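Local coordinates for protein ribosomal RNA small subunit methyltransferase D (PDB 2FPO) that methylates the N2 amino group of guanine 966 of 16S rRNA in the assembled 30S particle, using S-adenosyl-L-methionine as methyl donor, at residues 79-84 with 106-111; 55-60 with 121-126. All coordinates share one frame; numbering follows the deposited sequence.

How the contacts relate
Contact 2 opens first along the chain, with strand 57-60, and closes last, when strand 123-128 returns beside it and completes a long loop. Within that loop lies the whole of contact 1, where strand 79-83 passes through helix 87-99 to strand 105-108 and so closes a shorter one; the two do not cross. Strands 57-60 and 79-83 are direct neighbours, probably hydrogen-bonded from C58 N to G79 O and from I83 N to D60 O, so the contacts share one sheet although their centres lie about 12 Å apart. Together with that shared pairing they give the order 105-108, 79-83, 57-60, 123-128, four adjacent parallel strands of the Rossmann-like methyltransferase sheet.

Contact 1 (79-84 with 106-111); sequences GATLIE and RVVNSN
The pairing of 79-84 with 106-111 joins the two strands of a right-handed beta-alpha-beta unit in the Rossmann-like methyltransferase fold, with helix 87-99 as the crossover. The short strand axes run parallel within 24° and approach to 4.8 Å.

Backbone hydrogen bonds fix the register. R106 N donates to A80 O, R106 O accepts from L82 N, V108 N reaches L82 O at 2.9 Å and nearly straight (166° at the hydrogen), and V108 O takes E84 N. A weak bond from S110 N to E84 O continues the pairing past the strands, supplemented by a CA-H...O contact from N109 CA to the same oxygen.

Among side chains, T81 and R106 lie alongside each other on one face. R106 starts from the crowded chi1 (61°) and bends at chi3, which brings NH2 within 3.0 Å of T81 OG1; the hydroxyl meets the guanidinium edge, in plane. An alanine at T81 would lose this acceptor and the methyl CG2 that lies 3.9 Å from R106 CG, and would probably leave the arginine less firmly oriented.

Apolar packing continues on that face, where F115 of helix 112-116 covers I83, V108 and S110. I83 CD1 rests 3.7 Å from V108 CB. E84 turns its carboxylate elsewhere, OE1 to G64 N and OE2 to D86 N. Beyond the strands, S110 OG donates to N111 O at 2.7 Å, on a carbonyl lone pair, while N111 OD1 caps S114 N at the start of helix 112-116.

Contact 2 (55-60 with 121-126); sequences DAQCLD and TPHNIV
L59 N donates to I125 O at 2.9 Å, nearly along the C=O axis, and is the shorter of the two firm backbone bonds that pair 55-60 with 121-126. The other runs from I125 N to Q57 O at 3.2 Å, in the carbonyl plane; N124 N adds a weak bond to the same oxygen, so two successive amides converge on it where the chain turns a corner at N124. These bonds bracket the parallel C58-I125 bridge, and a further one between L59 and F127 completes the L59-V126 bridge, the central pairing of the Rossmann-like sheet.

A water bridges the polar ends of Q57 and H123. It lies 2.7 Å from H123 NE2 at the ring edge and accepts a weak bond from Q57 NE2, whose amide plane stands 70° from the imidazole. On the far side of the ring, ND1 donates weakly to T121 O and makes another weak bond with W149 O.

L59 CB sits over the imidazole centre, 3.6 Å from the centroid and 10° off the ring normal, a CH-pi contact. L59 CD2 meets V126 CG1 at 4.2 Å. On the sheet face that carries C58 and I125, I125 CD1 packs on A56 CB at 3.8 Å, with helix 39-53 covering I125.

With L59 CB and water positioning the ring, weak bonds to two carbonyl oxygens are consistent with a proton on ND1.

Contact 1 (79-84 with 106-111)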
ATOM      1  N   GLY A  79       4.027 -10.834  -5.266  1.00 27.57           N
ATOM      2  CA  GLY A  79       4.801  -9.710  -5.787  1.00 27.84           C
ATOM      3  C   GLY A  79       4.272  -8.358  -5.306  1.00 27.53           C
ATOM      4  O   GLY A  79       3.120  -8.253  -4.847  1.00 25.92           O
ATOM      5  N   ALA A  80       5.138  -7.347  -5.390  1.00 26.75           N
ATOM      6  CA  ALA A  80       4.800  -5.975  -4.987  1.00 26.50           C
ATOM      7  C   ALA A  80       5.475  -4.954  -5.882  1.00 26.92           C
ATOM      8  O   ALA A  80       6.706  -4.952  -6.056  1.00 26.73           O
ATOM      9  CB  ALA A  80       5.167  -5.711  -3.546  1.00 26.15           C
ATOM     10  N   THR A  81       4.658  -4.084  -6.442  1.00 26.31           N
ATOM     11  CA  THR A  81       5.154  -2.927  -7.161  1.00 27.03           C
ATOM     12  C   THR A  81       5.002  -1.734  -6.213  1.00 27.02           C
ATOM     13  O   THR A  81       3.908  -1.476  -5.673  1.00 25.07           O
ATOM     14  CB  THR A  81       4.376  -2.726  -8.453  1.00 27.55           C
ATOM     15  OG1 THR A  81       4.613  -3.857  -9.294  1.00 27.07           O
ATOM     16  CG2 THR A  81       4.806  -1.426  -9.173  1.00 25.42           C
ATOM     17  N   LEU A  82       6.122  -1.060  -5.975  1.00 25.94           N
ATOM     18  CA  LEU A  82       6.196  -0.029  -4.943  1.00 26.46           C
ATOM     19  C   LEU A  82       6.490   1.323  -5.602  1.00 25.93           C
ATOM     20  O   LEU A  82       7.537   1.500  -6.185  1.00 26.39           O
ATOM     21  CB  LEU A  82       7.281  -0.373  -3.906  1.00 25.63           C
ATOM     22  CG  LEU A  82       7.177  -1.790  -3.287  1.00 27.20           C
ATOM     23  CD1 LEU A  82       8.390  -2.107  -2.409  1.00 24.96           C
ATOM     24  CD2 LEU A  82       5.888  -1.974  -2.492  1.00 25.62           C
ATOM     25  N   ILE A  83       5.557   2.261  -5.489  1.00 25.00           N
ATOM     26  CA  ILE A  83       5.643   3.534  -6.202  1.00 24.75           C
ATOM     27  C   ILE A  83       6.029   4.652  -5.211  1.00 25.55           C
ATOM     28  O   ILE A  83       5.405   4.786  -4.160  1.00 23.73           O
ATOM     29  CB  ILE A  83       4.307   3.954  -6.900  1.00 24.92           C
ATOM     30  CG1 ILE A  83       3.675   2.806  -7.714  1.00 22.70           C
ATOM     31  CG2 ILE A  83       4.556   5.204  -7.819  1.00 26.36           C
ATOM     32  CD1 ILE A  83       4.667   2.143  -8.690  1.00 23.41           C
ATOM     33  N   GLU A  84       7.066   5.420  -5.540  1.00 25.83           N
ATOM     34  CA  GLU A  84       7.562   6.404  -4.595  1.00 26.83           C
ATOM     35  C   GLU A  84       8.144   7.594  -5.317  1.00 27.41           C
ATOM     36  O   GLU A  84       9.084   7.448  -6.097  1.00 28.78           O
ATOM     37  CB  GLU A  84       8.569   5.778  -3.600  1.00 26.07           C
ATOM     38  CG  GLU A  84       9.316   6.834  -2.682  1.00 28.16           C
ATOM     39  CD  GLU A  84       8.355   7.670  -1.833  1.00 29.78           C
ATOM     40  OE1 GLU A  84       7.365   7.075  -1.295  1.00 30.41           O
ATOM     41  OE2 GLU A  84       8.541   8.923  -1.727  1.00 30.50           O
ATOM     42  N   ARG A 106       9.517  -4.503  -7.297  1.00 23.71           N
ATOM     43  CA  ARG A 106      10.181  -3.478  -8.084  1.00 23.66           C
ATOM     44  C   ARG A 106       9.805  -2.127  -7.469  1.00 24.83           C
ATOM     45  O   ARG A 106       8.774  -1.978  -6.768  1.00 25.80           O
ATOM     46  CB  ARG A 106       9.713  -3.499  -9.534  1.00 23.77           C
ATOM     47  CG  ARG A 106       8.217  -3.243  -9.698  1.00 25.21           C
ATOM     48  CD  ARG A 106       7.912  -2.809 -11.145  1.00 27.81           C
ATOM     49  NE  ARG A 106       8.088  -3.926 -12.109  1.00 27.36           N
ATOM     50  CZ  ARG A 106       7.189  -4.879 -12.354  1.00 28.82           C
ATOM     51  NH1 ARG A 106       7.447  -5.821 -13.292  1.00 29.02           N
ATOM     52  NH2 ARG A 106       6.031  -4.901 -11.693  1.00 27.97           N
ATOM     53  N   VAL A 107      10.635  -1.144  -7.720  1.00 24.30           N
ATOM     54  CA  VAL A 107      10.392   0.173  -7.185  1.00 23.56           C
ATOM     55  C   VAL A 107      10.380   1.062  -8.375  1.00 23.94           C
ATOM     56  O   VAL A 107      11.322   1.052  -9.198  1.00 24.08           O
ATOM     57  CB  VAL A 107      11.529   0.609  -6.226  1.00 24.04           C
ATOM     58  CG1 VAL A 107      11.334   2.056  -5.777  1.00 23.08           C
ATOM     59  CG2 VAL A 107      11.636  -0.378  -5.014  1.00 22.63           C
ATOM     60  N   VAL A 108       9.342   1.873  -8.454  1.00 24.62           N
ATOM     61  CA  VAL A 108       9.238   2.847  -9.507  1.00 25.31           C
ATOM     62  C   VAL A 108       9.278   4.259  -8.866  1.00 25.19           C
ATOM     63  O   VAL A 108       8.464   4.593  -7.988  1.00 24.33           O
ATOM     64  CB  VAL A 108       7.916   2.669 -10.308  1.00 24.57           C
ATOM     65  CG1 VAL A 108       7.766   3.755 -11.350  1.00 24.38           C
ATOM     66  CG2 VAL A 108       7.800   1.242 -10.975  1.00 26.52           C
ATOM     67  N   ASN A 109      10.212   5.075  -9.341  1.00 24.60           N
ATOM     68  CA  ASN A 109      10.401   6.421  -8.793  1.00 24.49           C
ATOM     69  C   ASN A 109       9.473   7.334  -9.563  1.00 24.66           C
ATOM     70  O   ASN A 109       9.837   7.867 -10.599  1.00 23.13           O
ATOM     71  CB  ASN A 109      11.863   6.865  -8.922  1.00 25.20           C
ATOM     72  CG  ASN A 109      12.119   8.269  -8.320  1.00 26.43           C
ATOM     73  OD1 ASN A 109      11.289   8.819  -7.568  1.00 28.04           O
ATOM     74  ND2 ASN A 109      13.263   8.834  -8.652  1.00 25.16           N
ATOM     75  N   SER A 110       8.250   7.489  -9.075  1.00 25.08           N
ATOM     76  CA  SER A 110       7.258   8.293  -9.803  1.00 27.16           C
ATOM     77  C   SER A 110       6.264   8.816  -8.793  1.00 27.20           C
ATOM     78  O   SER A 110       6.016   8.172  -7.753  1.00 27.36           O
ATOM     79  CB  SER A 110       6.502   7.427 -10.849  1.00 28.39           C
ATOM     80  OG  SER A 110       5.427   8.178 -11.457  1.00 28.90           O
ATOM     81  N   ASN A 111       5.676   9.950  -9.086  1.00 28.10           N
ATOM     82  CA  ASN A 111       4.454  10.317  -8.382  1.00 29.24           C
ATOM     83  C   ASN A 111       3.294   9.403  -8.831  1.00 28.92           C
ATOM     84  O   ASN A 111       3.300   8.878  -9.964  1.00 29.41           O
ATOM     85  CB  ASN A 111       4.138  11.816  -8.587  1.00 28.87           C
ATOM     86  CG  ASN A 111       3.711  12.144 -10.010  1.00 33.13           C
ATOM     87  OD1 ASN A 111       2.529  12.168 -10.307  1.00 36.36           O
ATOM     88  ND2 ASN A 111       4.674  12.316 -10.907  1.00 38.53           N
TER

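Contact 2 (55-60 with 121-126)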
ATOM      1  N   ASP A  55       0.527 -15.143  -1.808  1.00 27.17           N
ATOM      2  CA  ASP A  55       0.470 -15.117  -3.263  1.00 27.56           C
ATOM      3  C   ASP A  55      -0.301 -13.957  -3.846  1.00 27.03           C
ATOM      4  O   ASP A  55      -0.637 -14.005  -5.015  1.00 27.10           O
ATOM      5  CB  ASP A  55      -0.056 -16.439  -3.885  1.00 27.52           C
ATOM      6  CG  ASP A  55       0.899 -17.618  -3.702  1.00 29.45           C
ATOM      7  OD1 ASP A  55       2.091 -17.411  -3.425  1.00 31.32           O
ATOM      8  OD2 ASP A  55       0.447 -18.770  -3.868  1.00 28.53           O
ATOM      9  N   ALA A  56      -0.592 -12.930  -3.051  1.00 28.27           N
ATOM     10  CA  ALA A  56      -1.227 -11.706  -3.568  1.00 28.11           C
ATOM     11  C   ALA A  56      -0.269 -10.864  -4.405  1.00 28.28           C
ATOM     12  O   ALA A  56       0.923 -10.823  -4.123  1.00 27.89           O
ATOM     13  CB  ALA A  56      -1.785 -10.846  -2.421  1.00 28.27           C
ATOM     14  N   GLN A  57      -0.804 -10.196  -5.430  1.00 28.09           N
ATOM     15  CA  GLN A  57      -0.093  -9.138  -6.130  1.00 28.09           C
ATOM     16  C   GLN A  57      -0.491  -7.811  -5.488  1.00 27.98           C
ATOM     17  O   GLN A  57      -1.686  -7.451  -5.444  1.00 28.70           O
ATOM     18  CB  GLN A  57      -0.419  -9.169  -7.625  1.00 28.27           C
ATOM     19  CG  GLN A  57       0.632  -9.945  -8.463  1.00 32.48           C
ATOM     20  CD  GLN A  57       2.006  -9.209  -8.590  1.00 36.74           C
ATOM     21  OE1 GLN A  57       2.995  -9.807  -9.026  1.00 39.13           O
ATOM     22  NE2 GLN A  57       2.056  -7.918  -8.207  1.00 32.99           N
ATOM     23  N   CYS A  58       0.517  -7.085  -4.998  1.00 27.22           N
ATOM     24  CA  CYS A  58       0.331  -5.856  -4.217  1.00 27.21           C
ATOM     25  C   CYS A  58       0.909  -4.628  -4.902  1.00 26.66           C
ATOM     26  O   CYS A  58       1.989  -4.658  -5.510  1.00 25.59           O
ATOM     27  CB  CYS A  58       0.972  -5.982  -2.823  1.00 27.30           C
ATOM     28  SG  CYS A  58       0.446  -7.443  -1.912  1.00 31.19           S
ATOM     29  N   LEU A  59       0.181  -3.539  -4.800  1.00 26.88           N
ATOM     30  CA  LEU A  59       0.686  -2.277  -5.316  1.00 26.61           C
ATOM     31  C   LEU A  59       0.656  -1.263  -4.173  1.00 26.86           C
ATOM     32  O   LEU A  59      -0.374  -1.066  -3.532  1.00 27.04           O
ATOM     33  CB  LEU A  59      -0.176  -1.851  -6.519  1.00 26.41           C
ATOM     34  CG  LEU A  59       0.008  -0.415  -7.028  1.00 27.60           C
ATOM     35  CD1 LEU A  59       1.374  -0.334  -7.766  1.00 23.90           C
ATOM     36  CD2 LEU A  59      -1.196  -0.049  -7.916  1.00 25.93           C
ATOM     37  N   ASP A  60       1.791  -0.625  -3.902  1.00 27.40           N
ATOM     38  CA  ASP A  60       1.853   0.440  -2.895  1.00 28.16           C
ATOM     39  C   ASP A  60       2.035   1.786  -3.622  1.00 27.64           C
ATOM     40  O   ASP A  60       3.119   2.053  -4.177  1.00 26.52           O
ATOM     41  CB  ASP A  60       3.021   0.170  -1.957  1.00 27.74           C
ATOM     42  CG  ASP A  60       2.947   0.963  -0.647  1.00 31.16           C
ATOM     43  OD1 ASP A  60       2.289   2.022  -0.567  1.00 32.54           O
ATOM     44  OD2 ASP A  60       3.590   0.519   0.308  1.00 34.35           O
ATOM     45  N   THR A 121      -2.256  -2.849 -14.574  1.00 30.49           N
ATOM     46  CA  THR A 121      -2.277  -4.287 -14.444  1.00 31.00           C
ATOM     47  C   THR A 121      -2.980  -4.636 -13.120  1.00 30.41           C
ATOM     48  O   THR A 121      -2.797  -3.929 -12.135  1.00 30.30           O
ATOM     49  CB  THR A 121      -0.831  -4.884 -14.573  1.00 31.43           C
ATOM     50  OG1 THR A 121      -0.937  -6.297 -14.716  1.00 34.47           O
ATOM     51  CG2 THR A 121       0.063  -4.555 -13.363  1.00 31.91           C
ATOM     52  N   PRO A 122      -3.861  -5.662 -13.114  1.00 30.24           N
ATOM     53  CA  PRO A 122      -4.662  -5.877 -11.899  1.00 30.51           C
ATOM     54  C   PRO A 122      -3.896  -6.386 -10.660  1.00 30.00           C
ATOM     55  O   PRO A 122      -3.034  -7.277 -10.748  1.00 29.23           O
ATOM     56  CB  PRO A 122      -5.715  -6.896 -12.345  1.00 30.92           C
ATOM     57  CG  PRO A 122      -5.054  -7.630 -13.495  1.00 31.21           C
ATOM     58  CD  PRO A 122      -4.228  -6.591 -14.198  1.00 30.74           C
ATOM     59  N   HIS A 123      -4.225  -5.799  -9.514  1.00 29.55           N
ATOM     60  CA  HIS A 123      -3.662  -6.205  -8.225  1.00 28.54           C
ATOM     61  C   HIS A 123      -4.769  -6.624  -7.262  1.00 29.13           C
ATOM     62  O   HIS A 123      -5.866  -6.040  -7.253  1.00 28.99           O
ATOM     63  CB  HIS A 123      -2.842  -5.067  -7.601  1.00 27.85           C
ATOM     64  CG  HIS A 123      -1.613  -4.707  -8.372  1.00 27.76           C
ATOM     65  ND1 HIS A 123      -1.645  -3.920  -9.507  1.00 28.45           N
ATOM     66  CD2 HIS A 123      -0.316  -5.068  -8.196  1.00 27.89           C
ATOM     67  CE1 HIS A 123      -0.411  -3.782  -9.973  1.00 29.51           C
ATOM     68  NE2 HIS A 123       0.409  -4.488  -9.210  1.00 28.59           N
ATOM     69  N   ASN A 124      -4.444  -7.614  -6.435  1.00 28.77           N
ATOM     70  CA  ASN A 124      -5.302  -8.124  -5.383  1.00 29.50           C
ATOM     71  C   ASN A 124      -5.384  -7.189  -4.160  1.00 28.76           C
ATOM     72  O   ASN A 124      -6.436  -7.117  -3.486  1.00 29.30           O
ATOM     73  CB  ASN A 124      -4.758  -9.489  -4.926  1.00 28.85           C
ATOM     74  CG  ASN A 124      -4.598 -10.461  -6.072  1.00 32.87           C
ATOM     75  OD1 ASN A 124      -5.591 -10.953  -6.638  1.00 36.84           O
ATOM     76  ND2 ASN A 124      -3.349 -10.741  -6.441  1.00 31.33           N
ATOM     77  N   ILE A 125      -4.275  -6.504  -3.872  1.00 27.27           N
ATOM     78  CA  ILE A 125      -4.154  -5.628  -2.694  1.00 26.74           C
ATOM     79  C   ILE A 125      -3.463  -4.322  -3.055  1.00 26.33           C
ATOM     80  O   ILE A 125      -2.340  -4.319  -3.578  1.00 27.50           O
ATOM     81  CB  ILE A 125      -3.362  -6.345  -1.530  1.00 25.43           C
ATOM     82  CG1 ILE A 125      -4.062  -7.654  -1.102  1.00 26.62           C
ATOM     83  CG2 ILE A 125      -3.065  -5.394  -0.341  1.00 26.66           C
ATOM     84  CD1 ILE A 125      -3.366  -8.422   0.036  1.00 25.14           C
ATOM     85  N   VAL A 126      -4.102  -3.210  -2.742  1.00 26.81           N
ATOM     86  CA  VAL A 126      -3.507  -1.878  -3.001  1.00 26.38           C
ATOM     87  C   VAL A 126      -3.497  -1.042  -1.737  1.00 26.51           C
ATOM     88  O   VAL A 126      -4.495  -1.008  -0.988  1.00 26.66           O
ATOM     89  CB  VAL A 126      -4.232  -1.112  -4.163  1.00 26.72           C
ATOM     90  CG1 VAL A 126      -3.575   0.254  -4.479  1.00 24.34           C
ATOM     91  CG2 VAL A 126      -4.295  -1.965  -5.420  1.00 25.39           C
TER
HETATM   92  O   HOH W   1       2.891  -5.576  -9.434  1.00 23.76           O